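Endoglucanase (Clostridium thermocellum, PDB 2YIK) probably hydrolyses beta-1,4-glucosidic bonds in cellulose, as a cellulase of glycosyl hydrolase family 9. Local coordinates at residues T58-N63 against S67-C72; V134-Y139 against A286-L291; G313-W318 against D370-G375; Y347-A350 against N354-E357. All coordinates share one frame; numbering follows the deposited sequence.

How the contacts relate
From the N terminus, contact 1 comes first: it closes a very short loop, with three residues between its segments, and sets helix 60-63 beside the zinc ligand Cys72. Contact 2 spans 146 residues, joining helix 124-140 to helix 279-293. Contact 3 follows it in the chain, tying the loop 313-318 to the end of helix 363-373. Contact 4, also with three residues between its segments, folds a turn back on helix 342-350 and is nested inside the loop closed by contact 3; the others follow in series and none cross. Contacts 2 and 3 touch, Trp136 CD1 lying 3.9 Å from His316 NE2. Contacts 1 and 4 are the most distant, their centres about 52 Å apart.

Contact 1: residues T58-N63 against S67-C72; sequences TGVDEN and SWRGDC. With ZN (zinc ion), chain E.
Val60 with Asp71 and Asp61 with Gly70 bring the two backbones together, their CA atoms 5.0 and 4.9 Å apart, so the chain doubles back beside the start of helix 60-63. The carboxylate of Asp71 does most of the polar work. With CG beside its own backbone N (chi1 -66°), it reaches the first turn of the helix, where OD1 accepts the amide of Asp61 at 3.3 Å along a nearly straight N-H...O line (164°). Asp61 answers weakly: its OD2 lies 3.5 Å from Asp71 N. The exchange has a price, since Asp61 OD2 and Asp71 OD1 stand only 3.2 Å apart, their planes inclined to each other, and the carboxylate of Glu62 is close by, nearly coplanar with that of Asp71. Such a cluster of acids may raise the proton affinity of one of them. Beside it, Val60 CG2 is modelled 3.2 Å from Gly70 O, though its near-eclipsed chi1 (12°) leaves the exact closeness doubtful, and the same methyl lies over the rim of one face of the Arg69 guanidinium. That group is held by a salt bridge to Glu198. Gly59, at the N-cap, takes the side-chain amide of Asn63 on its carbonyl (ND2 to O 2.7 Å). Directly after Asp71, Cys72 SG binds zinc at 2.3 Å; with Cys56, His73 and His115 it makes a two-cysteine, two-histidine site, consistent with a structural role. Around this turn, Trp68 and Arg69 lean on helix 453-456, Asn63 packs on helix 151-167, and the loop beyond Cys72 leads towards strand 79-80.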
loop_
_atom_site.group_PDB
_atom_site.type_symbol
_atom_site.label_atom_id
_atom_site.label_comp_id
_atom_site.label_asym_id
_atom_site.label_seq_id
_atom_site.Cartn_x
_atom_site.Cartn_y
_atom_site.Cartn_z
ATOM N N THR A 58 -17.679 -0.437 -10.438
ATOM C CA THR A 58 -18.340 -1.153 -11.522
ATOM C C THR A 58 -17.527 -2.308 -12.097
ATOM O O THR A 58 -18.003 -3.034 -12.967
ATOM C CB THR A 58 -18.685 -0.184 -12.675
ATOM O OG1 THR A 58 -17.488 0.437 -13.162
ATOM C CG2 THR A 58 -19.638 0.893 -12.188
ATOM N N GLY A 59 -16.304 -2.488 -11.618
ATOM C CA GLY A 59 -15.497 -3.570 -12.144
ATOM C C GLY A 59 -15.262 -4.740 -11.211
ATOM O O GLY A 59 -14.401 -5.574 -11.488
ATOM N N VAL A 60 -16.014 -4.854 -10.121
ATOM C CA VAL A 60 -15.717 -5.966 -9.235
ATOM C C VAL A 60 -16.141 -7.373 -9.674
ATOM O O VAL A 60 -15.391 -8.304 -9.401
ATOM C CB VAL A 60 -16.129 -5.669 -7.742
ATOM C CG1 VAL A 60 -16.976 -4.439 -7.659
ATOM C CG2 VAL A 60 -16.815 -6.870 -7.117
ATOM N N ASP A 61 -17.281 -7.586 -10.344
ATOM C CA ASP A 61 -17.540 -8.978 -10.731
ATOM C C ASP A 61 -16.605 -9.386 -11.855
ATOM O O ASP A 61 -16.398 -10.573 -12.103
ATOM C CB ASP A 61 -19.007 -9.290 -11.130
ATOM C CG ASP A 61 -19.806 -8.072 -11.547
ATOM O OD1 ASP A 61 -19.523 -7.499 -12.621
ATOM O OD2 ASP A 61 -20.742 -7.702 -10.793
ATOM N N GLU A 62 -16.016 -8.401 -12.523
ATOM C CA GLU A 62 -15.086 -8.683 -13.611
ATOM C C GLU A 62 -13.658 -8.908 -13.105
ATOM O O GLU A 62 -12.868 -9.625 -13.732
ATOM C CB GLU A 62 -15.075 -7.528 -14.620
ATOM C CG GLU A 62 -16.431 -7.217 -15.278
ATOM C CD GLU A 62 -17.331 -6.322 -14.413
ATOM O OE1 GLU A 62 -16.985 -6.075 -13.238
ATOM O OE2 GLU A 62 -18.386 -5.861 -14.907
ATOM N N ASN A 63 -13.327 -8.313 -11.962
ATOM C CA ASN A 63 -11.973 -8.423 -11.427
ATOM C C ASN A 63 -11.746 -9.239 -10.152
ATOM O O ASN A 63 -10.641 -9.734 -9.925
ATOM C CB ASN A 63 -11.411 -7.016 -11.240
ATOM C CG ASN A 63 -11.188 -6.308 -12.562
ATOM O OD1 ASN A 63 -10.146 -6.470 -13.201
ATOM N ND2 ASN A 63 -12.177 -5.532 -12.991
ATOM N N SER A 67 -16.806 -14.973 -5.358
ATOM C CA SER A 67 -18.180 -14.985 -5.835
ATOM C C SER A 67 -19.129 -14.157 -4.982
ATOM O O SER A 67 -20.160 -13.692 -5.476
ATOM C CB SER A 67 -18.691 -16.428 -5.927
ATOM O OG SER A 67 -18.615 -17.077 -4.664
ATOM N N TRP A 68 -18.796 -13.964 -3.709
ATOM C CA TRP A 68 -19.669 -13.183 -2.845
ATOM C C TRP A 68 -19.456 -11.671 -2.929
ATOM O O TRP A 68 -20.033 -10.912 -2.142
ATOM C CB TRP A 68 -19.550 -13.651 -1.396
ATOM C CG TRP A 68 -18.153 -13.809 -0.914
ATOM C CD1 TRP A 68 -17.355 -14.902 -1.064
ATOM C CD2 TRP A 68 -17.404 -12.862 -0.140
ATOM N NE1 TRP A 68 -16.152 -14.699 -0.428
ATOM C CE2 TRP A 68 -16.153 -13.456 0.135
ATOM C CE3 TRP A 68 -17.663 -11.568 0.325
ATOM C CZ2 TRP A 68 -15.170 -12.802 0.892
ATOM C CZ3 TRP A 68 -16.685 -10.920 1.074
ATOM C CH2 TRP A 68 -15.448 -11.535 1.341
ATOM N N ARG A 69 -18.624 -11.231 -3.871
ATOM C CA ARG A 69 -18.401 -9.795 -4.076
ATOM C C ARG A 69 -18.922 -9.393 -5.462
ATOM O O ARG A 69 -18.605 -10.032 -6.464
ATOM C CB ARG A 69 -16.915 -9.423 -3.988
ATOM C CG ARG A 69 -16.326 -9.315 -2.574
ATOM C CD ARG A 69 -17.145 -8.398 -1.674
ATOM N NE ARG A 69 -17.762 -7.288 -2.400
ATOM C CZ ARG A 69 -17.119 -6.218 -2.859
ATOM N NH1 ARG A 69 -15.811 -6.086 -2.671
ATOM N NH2 ARG A 69 -17.792 -5.279 -3.518
ATOM N N GLY A 70 -19.743 -8.348 -5.509
ATOM C CA GLY A 70 -20.270 -7.861 -6.778
ATOM C C GLY A 70 -20.036 -6.360 -6.852
ATOM O O GLY A 70 -19.511 -5.772 -5.903
ATOM N N ASP A 71 -20.423 -5.730 -7.959
ATOM C CA ASP A 71 -20.247 -4.288 -8.119
ATOM C C ASP A 71 -20.858 -3.541 -6.943
ATOM O O ASP A 71 -21.921 -3.912 -6.450
ATOM C CB ASP A 71 -20.907 -3.799 -9.416
ATOM C CG ASP A 71 -20.229 -4.338 -10.654
ATOM O OD1 ASP A 71 -19.131 -4.908 -10.529
ATOM O OD2 ASP A 71 -20.786 -4.183 -11.764
ATOM N N CYS A 72 -20.190 -2.481 -6.500
ATOM C CA CYS A 72 -20.684 -1.703 -5.370
ATOM C C CYS A 72 -20.408 -0.217 -5.542
ATOM O O CYS A 72 -19.519 0.170 -6.300
ATOM C CB CYS A 72 -20.027 -2.183 -4.077
ATOM S SG CYS A 72 -18.221 -2.161 -4.160
HETATM ZN ZN ZN E . -17.479 -0.251 -3.070
#

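Contact 2: residues V134-Y139 against A286-L291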
loop_
_atom_site.group_PDB
_atom_site.type_symbol
_atom_site.label_atom_id
_atom_site.label_comp_id
_atom_site.label_asym_id
_atom_site.label_seq_id
_atom_site.Cartn_x
_atom_site.Cartn_y
_atom_site.Cartn_z
ATOM N N VAL A 134 2.536 -3.199 -2.526
ATOM C CA VAL A 134 2.301 -4.496 -3.160
ATOM C C VAL A 134 3.107 -4.491 -4.472
ATOM O O VAL A 134 3.700 -5.498 -4.856
ATOM C CB VAL A 134 0.806 -4.724 -3.475
ATOM C CG1 VAL A 134 0.642 -5.983 -4.311
ATOM C CG2 VAL A 134 0.008 -4.851 -2.172
ATOM N N GLY A 135 3.134 -3.342 -5.148
ATOM C CA GLY A 135 3.886 -3.224 -6.393
ATOM C C GLY A 135 5.383 -3.392 -6.163
ATOM O O GLY A 135 6.089 -3.973 -6.989
ATOM N N TRP A 136 5.842 -2.852 -5.034
ATOM C CA TRP A 136 7.227 -2.880 -4.538
ATOM C C TRP A 136 7.601 -4.359 -4.368
ATOM O O TRP A 136 8.638 -4.807 -4.864
ATOM C CB TRP A 136 7.190 -2.061 -3.226
ATOM C CG TRP A 136 8.218 -2.050 -2.063
ATOM C CD1 TRP A 136 7.915 -1.680 -0.769
ATOM C CD2 TRP A 136 9.646 -2.231 -2.082
ATOM N NE1 TRP A 136 9.034 -1.617 0.001
ATOM C CE2 TRP A 136 10.109 -1.956 -0.761
ATOM C CE3 TRP A 136 10.566 -2.605 -3.058
ATOM C CZ2 TRP A 136 11.450 -2.030 -0.411
ATOM C CZ3 TRP A 136 11.897 -2.677 -2.702
ATOM C CH2 TRP A 136 12.328 -2.399 -1.385
ATOM N N GLY A 137 6.732 -5.127 -3.716
ATOM C CA GLY A 137 7.002 -6.542 -3.522
ATOM C C GLY A 137 7.010 -7.346 -4.819
ATOM O O GLY A 137 7.852 -8.229 -5.010
ATOM N N TYR A 138 6.064 -7.050 -5.708
ATOM C CA TYR A 138 5.967 -7.746 -6.991
ATOM C C TYR A 138 7.210 -7.431 -7.825
ATOM O O TYR A 138 7.758 -8.298 -8.496
ATOM C CB TYR A 138 4.691 -7.311 -7.729
ATOM C CG TYR A 138 4.409 -8.075 -9.003
ATOM C CD1 TYR A 138 4.327 -9.472 -9.003
ATOM C CD2 TYR A 138 4.229 -7.406 -10.211
ATOM C CE1 TYR A 138 4.075 -10.182 -10.180
ATOM C CE2 TYR A 138 3.979 -8.108 -11.396
ATOM C CZ TYR A 138 3.907 -9.495 -11.373
ATOM O OH TYR A 138 3.714 -10.198 -12.542
ATOM N N TYR A 139 7.664 -6.184 -7.766
ATOM C CA TYR A 139 8.856 -5.777 -8.499
ATOM C C TYR A 139 10.096 -6.528 -8.008
ATOM O O TYR A 139 10.903 -6.991 -8.813
ATOM C CB TYR A 139 9.073 -4.268 -8.346
ATOM C CG TYR A 139 10.422 -3.767 -8.831
ATOM C CD1 TYR A 139 10.739 -3.719 -10.194
ATOM C CD2 TYR A 139 11.389 -3.357 -7.920
ATOM C CE1 TYR A 139 12.002 -3.267 -10.631
ATOM C CE2 TYR A 139 12.644 -2.914 -8.339
ATOM C CZ TYR A 139 12.947 -2.870 -9.689
ATOM O OH TYR A 139 14.206 -2.433 -10.066
ATOM N N ALA A 286 10.151 10.157 -6.093
ATOM C CA ALA A 286 11.338 10.610 -6.810
ATOM C C ALA A 286 12.312 9.464 -7.065
ATOM O O ALA A 286 12.839 9.327 -8.170
ATOM C CB ALA A 286 12.035 11.728 -6.027
ATOM N N ALA A 287 12.550 8.647 -6.043
ATOM C CA ALA A 287 13.462 7.515 -6.179
ATOM C C ALA A 287 12.960 6.545 -7.242
ATOM O O ALA A 287 13.731 6.083 -8.074
ATOM C CB ALA A 287 13.615 6.790 -4.844
ATOM N N TRP A 288 11.670 6.227 -7.201
ATOM C CA TRP A 288 11.098 5.311 -8.178
ATOM C C TRP A 288 11.118 5.896 -9.583
ATOM O O TRP A 288 11.308 5.171 -10.560
ATOM C CB TRP A 288 9.664 4.940 -7.803
ATOM C CG TRP A 288 9.589 3.873 -6.757
ATOM C CD1 TRP A 288 9.300 4.036 -5.432
ATOM C CD2 TRP A 288 9.831 2.473 -6.950
ATOM N NE1 TRP A 288 9.340 2.822 -4.786
ATOM C CE2 TRP A 288 9.660 1.849 -5.690
ATOM C CE3 TRP A 288 10.163 1.688 -8.061
ATOM C CZ2 TRP A 288 9.821 0.468 -5.518
ATOM C CZ3 TRP A 288 10.321 0.314 -7.887
ATOM C CH2 TRP A 288 10.146 -0.281 -6.623
ATOM N N LEU A 289 10.910 7.204 -9.683
ATOM C CA LEU A 289 10.931 7.855 -10.983
ATOM C C LEU A 289 12.342 7.872 -11.567
ATOM O O LEU A 289 12.506 7.829 -12.786
ATOM C CB LEU A 289 10.365 9.275 -10.883
ATOM C CG LEU A 289 8.830 9.302 -10.878
ATOM C CD1 LEU A 289 8.326 10.643 -10.397
ATOM C CD2 LEU A 289 8.307 8.990 -12.280
ATOM N N TYR A 290 13.364 7.922 -10.711
ATOM C CA TYR A 290 14.726 7.910 -11.233
ATOM C C TYR A 290 14.988 6.501 -11.741
ATOM O O TYR A 290 15.588 6.312 -12.798
ATOM C CB TYR A 290 15.764 8.257 -10.164
ATOM C CG TYR A 290 17.181 8.201 -10.707
ATOM C CD1 TYR A 290 17.709 9.252 -11.465
ATOM C CD2 TYR A 290 17.973 7.064 -10.524
ATOM C CE1 TYR A 290 18.989 9.168 -12.031
ATOM C CE2 TYR A 290 19.246 6.970 -11.082
ATOM C CZ TYR A 290 19.748 8.024 -11.832
ATOM O OH TYR A 290 21.011 7.921 -12.370
ATOM N N LEU A 291 14.515 5.513 -10.984
ATOM C CA LEU A 291 14.682 4.114 -11.354
ATOM C C LEU A 291 14.022 3.865 -12.713
ATOM O O LEU A 291 14.549 3.132 -13.549
ATOM C CB LEU A 291 14.051 3.225 -10.272
ATOM C CG LEU A 291 14.580 1.807 -10.027
ATOM C CD1 LEU A 291 16.096 1.824 -9.897
ATOM C CD2 LEU A 291 13.942 1.242 -8.751
#
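Tyr139 and Trp288 meet because their first torsions send the rings into the gap from both helices: Tyr139 has CG anti to its N, whereas Trp288 has CG beside its N and anti to its carbonyl carbon (chi1 -81°). The two side chains slide past each other in opposite directions. The result is an offset edge-to-face pair, the benzo edge of Trp288 directed at the tyrosine face, with ring centroids 5.3 Å apart and planes at 77°. CH2 of the tryptophan comes to 3.6 Å from Tyr139 CD2, while its neighbour CZ3 stands 3.8 Å above the tyrosine plane, displaced toward the rim. The same indole edge also serves Trp136, whose CE3 lies 4.0 Å from Trp288 CZ2, the two side chains crossing at about a right angle. Leu291, pointing toward the other helix, adds a methyl: CD2 is 3.9 Å from Tyr139 OH. The contact is carried by aromatic and aliphatic groups, the methyl beside the Tyr139 hydroxyl included. The backbones stay well apart, as the separation of 13.9 Å between the short axes shows, so long aromatic side chains must bridge the space. Trp284 extends the aromatic set, meeting both Trp136 and Trp288 edge-to-face. Met231 and Ile228 of helix 216-233 pack on Tyr139 and Trp288, and Ile328 and Ile332 of helix 322-336 on Trp288 and Leu291. Two helices running in a similar direction at 36°, joined by buried aromatic rings, suit the interior of the (alpha/alpha)6 barrel characteristic of glycosyl hydrolase family 9.

Contact 3: residues G313-W318 against D370-G375; sequences GWIHCW and DKWSGG
Ile315 sets its CD1 methyl over one face of the Trp372 indole, while CG2 lies off the rim beside CZ2. The CD1 methyl makes a CH-pi contact with the pyrrole part, 3.8 Å from the centroid of the five-membered ring and only 16° off its normal. At the CZ2 corner, the modelled 3.2 Å between Ile315 CG2 and Trp372 CZ2 is shorter than normal contact, and its exact value is doubtful. With CG1 anti to the backbone N (chi1 -173°), the ethyl branch is carried over the pyrrole; chi2, at 121°, is close to eclipsed, which together with the short contact makes the exact placement of CD1 uncertain. At the rim of the same indole the carbonyl of Trp314 lies near the ring plane, but O is 4.1 Å from NE1, too far for a hydrogen bond. The Ile315-Trp372 contact joins an extended loop, between helices 296-305 and 322-336, to the last turn of helix 363-373 within the (alpha/alpha)6 barrel of family 9. Helix 392-408 packs against both: its Ala399 touches Ile315 and Trp372, and Trp420 of helix 416-428 also packs on the tryptophan. Nearer the surface, Lys371 extends toward Gly313, NZ 4.4 Å from its N, and NZ is hydrogen-bonded to the carbonyl O of Pro312, the residue before Gly313. One residue after Ile315 the loop changes partners: His316 is buried among aromatic rings that include Tyr129 and Trp284, and its NE2 is hydrogen-bonded to Thr133 OG1. Within the loop, Cys317 SG sits in the plane of the Trp314 indole at its edge, 3.7 Å from CD1.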
loop_
_atom_site.group_PDB
_atom_site.type_symbol
_atom_site.label_atom_id
_atom_site.label_comp_id
_atom_site.label_asym_id
_atom_site.label_seq_id
_atom_site.Cartn_x
_atom_site.Cartn_y
_atom_site.Cartn_z
ATOM N N GLY A 313 14.357 4.690 12.444
ATOM C CA GLY A 313 13.391 5.099 13.440
ATOM C C GLY A 313 12.117 4.329 13.616
ATOM O O GLY A 313 11.873 3.767 14.686
ATOM N N TRP A 314 11.333 4.313 12.546
ATOM C CA TRP A 314 10.030 3.663 12.465
ATOM C C TRP A 314 10.157 2.460 11.511
ATOM O O TRP A 314 11.268 1.915 11.373
ATOM C CB TRP A 314 9.044 4.738 11.924
ATOM C CG TRP A 314 7.649 4.566 12.411
ATOM C CD1 TRP A 314 6.539 4.365 11.648
ATOM C CD2 TRP A 314 7.209 4.530 13.776
ATOM N NE1 TRP A 314 5.431 4.206 12.446
ATOM C CE2 TRP A 314 5.814 4.306 13.758
ATOM C CE3 TRP A 314 7.859 4.675 15.011
ATOM C CZ2 TRP A 314 5.058 4.207 14.925
ATOM C CZ3 TRP A 314 7.101 4.577 16.178
ATOM C CH2 TRP A 314 5.717 4.351 16.124
ATOM N N ILE A 315 9.080 2.024 10.842
ATOM C CA ILE A 315 9.213 1.006 9.808
ATOM C C ILE A 315 8.304 1.433 8.618
ATOM O O ILE A 315 7.569 2.421 8.728
ATOM C CB ILE A 315 9.092 -0.534 10.348
ATOM C CG1 ILE A 315 9.438 -1.471 9.186
ATOM C CG2 ILE A 315 7.803 -0.784 11.047
ATOM C CD1 ILE A 315 10.627 -2.319 9.606
ATOM N N HIS A 316 8.415 0.770 7.474
ATOM C CA HIS A 316 7.636 1.167 6.316
ATOM C C HIS A 316 6.123 1.063 6.615
ATOM O O HIS A 316 5.667 0.013 7.042
ATOM C CB HIS A 316 8.073 0.272 5.141
ATOM C CG HIS A 316 7.508 0.660 3.820
ATOM N ND1 HIS A 316 7.995 1.697 3.058
ATOM C CD2 HIS A 316 6.518 0.086 3.066
ATOM C CE1 HIS A 316 7.354 1.751 1.903
ATOM N NE2 HIS A 316 6.455 0.777 1.895
ATOM N N CYS A 317 5.350 2.132 6.399
ATOM C CA CYS A 317 3.895 2.097 6.641
ATOM C C CYS A 317 3.218 3.272 5.937
ATOM O O CYS A 317 3.897 4.204 5.510
ATOM C CB CYS A 317 3.585 2.153 8.140
ATOM S SG CYS A 317 4.168 3.646 8.956
ATOM N N TRP A 318 1.891 3.252 5.834
ATOM C CA TRP A 318 1.193 4.333 5.139
ATOM C C TRP A 318 1.565 5.740 5.596
ATOM O O TRP A 318 1.535 6.671 4.801
ATOM C CB TRP A 318 -0.336 4.159 5.219
ATOM C CG TRP A 318 -0.942 4.350 6.585
ATOM C CD1 TRP A 318 -1.322 3.374 7.453
ATOM C CD2 TRP A 318 -1.259 5.608 7.219
ATOM N NE1 TRP A 318 -1.836 3.935 8.598
ATOM C CE2 TRP A 318 -1.783 5.282 8.498
ATOM C CE3 TRP A 318 -1.081 6.943 6.865
ATOM C CZ2 TRP A 318 -2.217 6.289 9.385
ATOM C CZ3 TRP A 318 -1.508 7.931 7.755
ATOM C CH2 TRP A 318 -2.039 7.594 9.015
ATOM N N ASP A 370 18.875 -4.216 12.247
ATOM C CA ASP A 370 19.563 -4.675 13.454
ATOM C C ASP A 370 18.645 -4.390 14.635
ATOM O O ASP A 370 18.583 -5.154 15.594
ATOM C CB ASP A 370 20.881 -3.926 13.681
ATOM C CG ASP A 370 21.992 -4.394 12.758
ATOM O OD1 ASP A 370 21.919 -5.536 12.251
ATOM O OD2 ASP A 370 22.950 -3.620 12.553
ATOM N N LYS A 371 17.923 -3.280 14.537
ATOM C CA LYS A 371 17.013 -2.862 15.587
ATOM C C LYS A 371 15.841 -3.832 15.705
ATOM O O LYS A 371 15.531 -4.303 16.805
ATOM C CB LYS A 371 16.517 -1.440 15.303
ATOM C CG LYS A 371 15.957 -0.710 16.522
ATOM C CD LYS A 371 15.582 0.737 16.219
ATOM C CE LYS A 371 16.811 1.593 15.963
ATOM N NZ LYS A 371 16.464 3.040 15.915
ATOM N N TRP A 372 15.197 -4.132 14.576
ATOM C CA TRP A 372 14.051 -5.042 14.551
ATOM C C TRP A 372 14.367 -6.518 14.806
ATOM O O TRP A 372 13.642 -7.201 15.524
ATOM C CB TRP A 372 13.300 -4.922 13.213
ATOM C CG TRP A 372 12.281 -3.816 13.192
ATOM C CD1 TRP A 372 12.513 -2.477 13.011
ATOM C CD2 TRP A 372 10.873 -3.952 13.422
ATOM N NE1 TRP A 372 11.337 -1.776 13.114
ATOM C CE2 TRP A 372 10.318 -2.653 13.362
ATOM C CE3 TRP A 372 10.029 -5.044 13.662
ATOM C CZ2 TRP A 372 8.950 -2.420 13.547
ATOM C CZ3 TRP A 372 8.669 -4.809 13.844
ATOM C CH2 TRP A 372 8.145 -3.506 13.781
ATOM N N SER A 373 15.451 -7.006 14.218
ATOM C CA SER A 373 15.823 -8.408 14.357
ATOM C C SER A 373 16.786 -8.701 15.495
ATOM O O SER A 373 16.976 -9.861 15.858
ATOM C CB SER A 373 16.457 -8.910 13.057
ATOM O OG SER A 373 17.733 -8.311 12.843
ATOM N N GLY A 374 17.390 -7.658 16.058
ATOM C CA GLY A 374 18.373 -7.863 17.110
ATOM C C GLY A 374 18.053 -7.456 18.534
ATOM O O GLY A 374 18.970 -7.291 19.341
ATOM N N GLY A 375 16.776 -7.285 18.853
ATOM C CA GLY A 375 16.421 -6.923 20.214
ATOM C C GLY A 375 16.178 -5.453 20.514
ATOM O O GLY A 375 15.999 -5.087 21.676
#

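Contact 4: residues Y347-A350 against N354-E357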
loop_
_atom_site.group_PDB
_atom_site.type_symbol
_atom_site.label_atom_id
_atom_site.label_comp_id
_atom_site.label_asym_id
_atom_site.label_seq_id
_atom_site.Cartn_x
_atom_site.Cartn_y
_atom_site.Cartn_z
ATOM N N TYR A 347 24.578 13.649 -2.633
ATOM C CA TYR A 347 23.574 13.694 -1.578
ATOM C C TYR A 347 24.023 14.596 -0.422
ATOM O O TYR A 347 23.227 15.369 0.115
ATOM C CB TYR A 347 23.263 12.291 -1.053
ATOM C CG TYR A 347 22.406 12.340 0.195
ATOM C CD1 TYR A 347 21.154 12.956 0.178
ATOM C CD2 TYR A 347 22.887 11.855 1.411
ATOM C CE1 TYR A 347 20.403 13.096 1.344
ATOM C CE2 TYR A 347 22.146 11.989 2.584
ATOM C CZ TYR A 347 20.906 12.614 2.543
ATOM O OH TYR A 347 20.186 12.764 3.702
ATOM N N LYS A 348 25.292 14.502 -0.036
ATOM C CA LYS A 348 25.797 15.343 1.046
ATOM C C LYS A 348 25.675 16.819 0.673
ATOM O O LYS A 348 25.255 17.640 1.492
ATOM C CB LYS A 348 27.251 15.005 1.358
ATOM C CG LYS A 348 27.434 13.649 2.006
ATOM C CD LYS A 348 28.903 13.360 2.244
ATOM C CE LYS A 348 29.315 12.064 1.585
ATOM N NZ LYS A 348 30.713 11.678 1.888
ATOM N N ARG A 349 26.036 17.154 -0.563
ATOM C CA ARG A 349 25.946 18.537 -1.023
ATOM C C ARG A 349 24.495 19.002 -1.013
ATOM O O ARG A 349 24.198 20.126 -0.620
ATOM C CB ARG A 349 26.528 18.683 -2.442
ATOM C CG ARG A 349 28.048 18.880 -2.494
ATOM C CD ARG A 349 28.527 19.254 -3.907
ATOM N NE ARG A 349 28.456 18.122 -4.831
ATOM C CZ ARG A 349 29.372 17.158 -4.909
ATOM N NH1 ARG A 349 30.458 17.197 -4.140
ATOM N NH2 ARG A 349 29.215 16.166 -5.773
ATOM N N ALA A 350 23.592 18.119 -1.426
ATOM C CA ALA A 350 22.165 18.429 -1.498
ATOM C C ALA A 350 21.454 18.610 -0.156
ATOM O O ALA A 350 20.518 19.396 -0.051
ATOM C CB ALA A 350 21.452 17.345 -2.305
ATOM N N ASN A 354 28.617 17.699 5.677
ATOM C CA ASN A 354 30.022 17.888 5.329
ATOM C C ASN A 354 30.401 16.751 4.378
ATOM O O ASN A 354 29.866 15.651 4.488
ATOM C CB ASN A 354 30.884 17.836 6.592
ATOM C CG ASN A 354 30.571 18.968 7.560
ATOM O OD1 ASN A 354 30.490 18.758 8.768
ATOM N ND2 ASN A 354 30.399 20.174 7.034
ATOM N N GLN A 355 31.311 17.017 3.444
ATOM C CA GLN A 355 31.725 15.997 2.485
ATOM C C GLN A 355 32.374 14.793 3.148
ATOM O O GLN A 355 32.415 13.703 2.572
ATOM C CB GLN A 355 32.690 16.593 1.456
ATOM C CG GLN A 355 31.994 17.383 0.361
ATOM C CD GLN A 355 31.158 16.497 -0.545
ATOM O OE1 GLN A 355 31.681 15.597 -1.204
ATOM N NE2 GLN A 355 29.854 16.745 -0.579
ATOM N N TRP A 356 32.876 14.979 4.363
ATOM C CA TRP A 356 33.521 13.877 5.059
ATOM C C TRP A 356 32.571 13.070 5.929
ATOM O O TRP A 356 32.991 12.119 6.579
ATOM C CB TRP A 356 34.707 14.387 5.891
ATOM C CG TRP A 356 34.351 15.425 6.901
ATOM C CD1 TRP A 356 34.011 15.220 8.209
ATOM C CD2 TRP A 356 34.330 16.845 6.695
ATOM N NE1 TRP A 356 33.786 16.427 8.831
ATOM C CE2 TRP A 356 33.972 17.432 7.931
ATOM C CE3 TRP A 356 34.574 17.666 5.591
ATOM C CZ2 TRP A 356 33.865 18.823 8.084
ATOM C CZ3 TRP A 356 34.466 19.040 5.748
ATOM C CH2 TRP A 356 34.113 19.606 6.987
ATOM N N GLU A 357 31.292 13.440 5.958
ATOM C CA GLU A 357 30.345 12.657 6.745
ATOM C C GLU A 357 30.206 11.310 6.031
ATOM O O GLU A 357 30.200 11.266 4.799
ATOM C CB GLU A 357 28.977 13.342 6.823
ATOM C CG GLU A 357 27.908 12.415 7.401
ATOM C CD GLU A 357 26.701 13.145 7.966
ATOM O OE1 GLU A 357 26.695 14.397 7.957
ATOM O OE2 GLU A 357 25.755 12.456 8.427
#
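A type I beta turn, Asn354 to Glu357, folds back on the last turn of helix 342-350, and Lys348 reaches from the helix to bind the carbonyl of Gln355 and, less surely, that of Glu357. The turn has its own bond, Glu357 N to Asn354 O at 3.0 Å. Across the contact Lys348 NZ donates to Gln355 O at 2.7 Å; it approaches from above the carbonyl plane, 39° out of it, rather than along a lone pair. A second bond goes to Glu357 O at 3.0 Å, although the position of that oxygen is less certain. The amino group also forms a salt bridge with Asp345, one helical turn back, so a buried charge is shared between a carboxylate and at least one main-chain oxygen. On its way the aliphatic chain, bent at chi3 (-124°), brushes the turn: CD is 3.3 Å from Asn354 O. Beside it, Gln355 folds toward the helix, with NE2 3.4 Å from Arg349 CG. Its amide plane lies 21° from that of the Arg349 guanidinium, but OE1 stays 3.6 Å from NH1, so this is packing. Gln355 NE2 is satisfied by the carbonyl of Asp345, and Glu357 OE2 by Tyr309 OH. The side chain of Lys348 is about 9 Å from a bound calcium ion. It is a type I turn held against the C-terminal turn of a helix by a lysine, in the connection to helix 363-373 at the surface of the helical domain.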